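Local coordinates for aminopeptidase (Aneurinibacillus sp. AM-1, PDB 5IB9), which probably removes amino acids from the N-terminal ends of peptides, as a zinc-dependent aminopeptidase of family M28 that also carries a protease-associated domain, at residues 63-71 against 82-90. Numbering follows the deposited sequence.
Sequences EGYTAPSEV and GEAFTYSPN
Tyr65 lays the face of its ring over the peptide link between Thr86 and Tyr87, with Tyr87 N 3.1 Å above the ring plane and over its centre. With chi1 at -174° the ring swings away from its own backbone N and runs along the turn until its hydroxyl reaches Ser88 O, donating a 2.7 Å bond from Tyr65 OH in the carbonyl plane and onto a lone pair. Tyr87 starts out away from 63-71, but its phenol reaches back: Tyr65 CB sits over its face, 4.2 Å from the ring centroid in a CH-pi contact, and Tyr87 OH gives a very short 2.5 Å bond to Glu63 O, which lies at the ring edge. The two rings meet obliquely, planes at 42°. Thr86 CG2 touches Tyr65 CD2 at 3.7 Å. Replacing Tyr65 by alanine is likely to leave Ser88 O without this donor and open a gap over the Thr86-Tyr87 peptide. Farther along, Ala84 CB is shared by Pro68 CG, 3.6 Å away, and Val71 CG2. Ser88 OG bonds Pro89 O and also Ala166 N, tying the turn to strand 165-169. Tyr87's side chain lies about 10 Å from the bound inhibitor, outside its pocket. The arrangement is a type II beta turn, Phe85 to Ser88, closed by Ser88 N to Phe85 O and docked on the end of strand 55-66, which pairs with strand 187-210.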
loop_
_atom_site.group_PDB
_atom_site.type_symbol
_atom_site.label_atom_id
_atom_site.label_comp_id
_atom_site.label_asym_id
_atom_site.label_seq_id
_atom_site.Cartn_x
_atom_site.Cartn_y
_atom_site.Cartn_z
ATOM N N GLU A 63 1.014 5.497 -9.161
ATOM C CA GLU A 63 1.524 6.669 -9.864
ATOM C C GLU A 63 1.984 6.248 -11.247
ATOM O O GLU A 63 2.878 5.414 -11.356
ATOM C CB GLU A 63 2.670 7.296 -9.026
ATOM C CG GLU A 63 2.239 7.929 -7.689
ATOM C CD GLU A 63 1.115 8.969 -7.840
ATOM O OE1 GLU A 63 0.015 8.798 -7.214
ATOM O OE2 GLU A 63 1.334 9.964 -8.583
ATOM N N GLY A 64 1.367 6.779 -12.284
ATOM C CA GLY A 64 1.712 6.488 -13.656
ATOM C C GLY A 64 2.711 7.545 -14.126
ATOM O O GLY A 64 2.955 8.547 -13.435
ATOM N N TYR A 65 3.330 7.286 -15.260
ATOM C CA TYR A 65 4.333 8.214 -15.791
ATOM C C TYR A 65 3.963 8.535 -17.227
ATOM O O TYR A 65 3.727 7.625 -18.014
ATOM C CB TYR A 65 5.697 7.522 -15.765
ATOM C CG TYR A 65 6.897 8.388 -16.158
ATOM C CD1 TYR A 65 7.272 9.469 -15.384
ATOM C CD2 TYR A 65 7.670 8.066 -17.274
ATOM C CE1 TYR A 65 8.415 10.245 -15.724
ATOM C CE2 TYR A 65 8.822 8.842 -17.610
ATOM C CZ TYR A 65 9.157 9.909 -16.842
ATOM O OH TYR A 65 10.274 10.663 -17.191
ATOM N N THR A 66 3.937 9.816 -17.569
ATOM C CA THR A 66 3.946 10.184 -18.972
ATOM C C THR A 66 5.401 10.510 -19.339
ATOM O O THR A 66 5.968 11.449 -18.780
ATOM C CB THR A 66 3.068 11.393 -19.252
ATOM O OG1 THR A 66 1.724 11.074 -18.869
ATOM C CG2 THR A 66 3.063 11.727 -20.758
ATOM N N ALA A 67 5.923 9.707 -20.272
ATOM C CA ALA A 67 7.253 9.855 -20.917
ATOM C C ALA A 67 7.493 11.221 -21.523
ATOM O O ALA A 67 6.593 11.804 -22.119
ATOM C CB ALA A 67 7.487 8.725 -21.951
ATOM N N PRO A 68 8.733 11.759 -21.351
ATOM C CA PRO A 68 9.060 13.136 -21.767
ATOM C C PRO A 68 8.986 13.286 -23.296
ATOM O O PRO A 68 9.271 12.324 -24.038
ATOM C CB PRO A 68 10.499 13.355 -21.228
ATOM C CG PRO A 68 11.042 12.015 -20.982
ATOM C CD PRO A 68 9.867 11.106 -20.658
ATOM N N SER A 69 8.570 14.471 -23.709
ATOM C CA SER A 69 8.415 14.822 -25.119
ATOM C C SER A 69 9.768 15.278 -25.713
ATOM O O SER A 69 9.991 15.172 -26.925
ATOM C CB SER A 69 7.339 15.903 -25.293
ATOM O OG SER A 69 7.499 16.997 -24.403
ATOM N N GLU A 70 10.685 15.745 -24.852
ATOM C CA GLU A 70 12.069 16.001 -25.302
ATOM C C GLU A 70 13.096 15.333 -24.384
ATOM O O GLU A 70 13.037 15.499 -23.147
ATOM C CB GLU A 70 12.342 17.503 -25.371
ATOM C CG GLU A 70 13.673 17.859 -26.039
ATOM C CD GLU A 70 14.092 19.304 -25.816
ATOM O OE1 GLU A 70 15.203 19.650 -26.283
ATOM O OE2 GLU A 70 13.356 20.097 -25.173
ATOM N N VAL A 71 14.005 14.573 -25.009
ATOM C CA VAL A 71 15.179 13.967 -24.353
ATOM C C VAL A 71 16.443 14.315 -25.171
ATOM O O VAL A 71 16.817 13.609 -26.129
ATOM C CB VAL A 71 15.011 12.435 -24.170
ATOM C CG1 VAL A 71 16.249 11.788 -23.567
ATOM C CG2 VAL A 71 13.810 12.147 -23.267
ATOM N N GLY A 82 19.803 9.358 -26.400
ATOM C CA GLY A 82 19.380 9.187 -25.010
ATOM C C GLY A 82 17.966 8.660 -24.772
ATOM O O GLY A 82 17.009 9.167 -25.363
ATOM N N GLU A 83 17.855 7.671 -23.878
ATOM C CA GLU A 83 16.558 7.122 -23.410
ATOM C C GLU A 83 16.299 7.494 -21.931
ATOM O O GLU A 83 16.981 6.941 -21.037
ATOM C CB GLU A 83 16.551 5.570 -23.534
ATOM C CG GLU A 83 16.689 5.002 -24.984
ATOM C CD GLU A 83 15.421 5.200 -25.835
ATOM O OE1 GLU A 83 14.486 4.381 -25.685
ATOM O OE2 GLU A 83 15.363 6.159 -26.656
ATOM N N ALA A 84 15.324 8.386 -21.673
ATOM C CA ALA A 84 14.858 8.666 -20.286
ATOM C C ALA A 84 14.384 7.407 -19.567
ATOM O O ALA A 84 13.603 6.592 -20.113
ATOM C CB ALA A 84 13.758 9.709 -20.266
ATOM N N PHE A 85 14.811 7.245 -18.326
ATOM C CA PHE A 85 14.343 6.131 -17.545
ATOM C C PHE A 85 12.881 6.469 -17.159
ATOM O O PHE A 85 12.527 7.655 -17.032
ATOM C CB PHE A 85 15.187 5.940 -16.273
ATOM C CG PHE A 85 16.480 5.180 -16.499
ATOM C CD1 PHE A 85 17.657 5.871 -16.827
ATOM C CD2 PHE A 85 16.545 3.788 -16.365
ATOM C CE1 PHE A 85 18.857 5.172 -17.037
ATOM C CE2 PHE A 85 17.749 3.078 -16.586
ATOM C CZ PHE A 85 18.912 3.788 -16.915
ATOM N N THR A 86 12.040 5.435 -16.993
ATOM C CA THR A 86 10.652 5.687 -16.581
ATOM C C THR A 86 10.685 6.233 -15.162
ATOM O O THR A 86 11.414 5.718 -14.333
ATOM C CB THR A 86 9.834 4.380 -16.608
ATOM O OG1 THR A 86 9.788 3.899 -17.949
ATOM C CG2 THR A 86 8.394 4.653 -16.141
ATOM N N TYR A 87 9.916 7.296 -14.913
ATOM C CA TYR A 87 9.902 8.060 -13.668
ATOM C C TYR A 87 11.046 9.071 -13.536
ATOM O O TYR A 87 11.225 9.699 -12.472
ATOM C CB TYR A 87 9.797 7.198 -12.413
ATOM C CG TYR A 87 8.483 6.419 -12.381
ATOM C CD1 TYR A 87 8.467 5.062 -12.665
ATOM C CD2 TYR A 87 7.290 7.071 -12.085
ATOM C CE1 TYR A 87 7.262 4.339 -12.668
ATOM C CE2 TYR A 87 6.092 6.370 -12.076
ATOM C CZ TYR A 87 6.088 5.036 -12.370
ATOM O OH TYR A 87 4.881 4.377 -12.350
ATOM N N SER A 88 11.764 9.268 -14.635
ATOM C CA SER A 88 12.763 10.352 -14.602
ATOM C C SER A 88 12.124 11.728 -14.404
ATOM O O SER A 88 11.187 12.070 -15.113
ATOM C CB SER A 88 13.623 10.340 -15.889
ATOM O OG SER A 88 14.535 11.444 -15.854
ATOM N N PRO A 89 12.657 12.539 -13.489
ATOM C CA PRO A 89 12.325 13.928 -13.356
ATOM C C PRO A 89 12.718 14.695 -14.659
ATOM O O PRO A 89 13.483 14.159 -15.478
ATOM C CB PRO A 89 13.144 14.345 -12.150
ATOM C CG PRO A 89 13.472 13.062 -11.411
ATOM C CD PRO A 89 13.614 12.088 -12.462
ATOM N N ASN A 90 12.122 15.866 -14.882
ATOM C CA ASN A 90 12.652 16.784 -15.922
ATOM C C ASN A 90 13.951 17.463 -15.448
ATOM O O ASN A 90 14.224 17.567 -14.261
ATOM C CB ASN A 90 11.619 17.854 -16.296
ATOM C CG ASN A 90 10.296 17.270 -16.713
ATOM O OD1 ASN A 90 9.255 17.461 -16.007
ATOM N ND2 ASN A 90 10.282 16.573 -17.851
#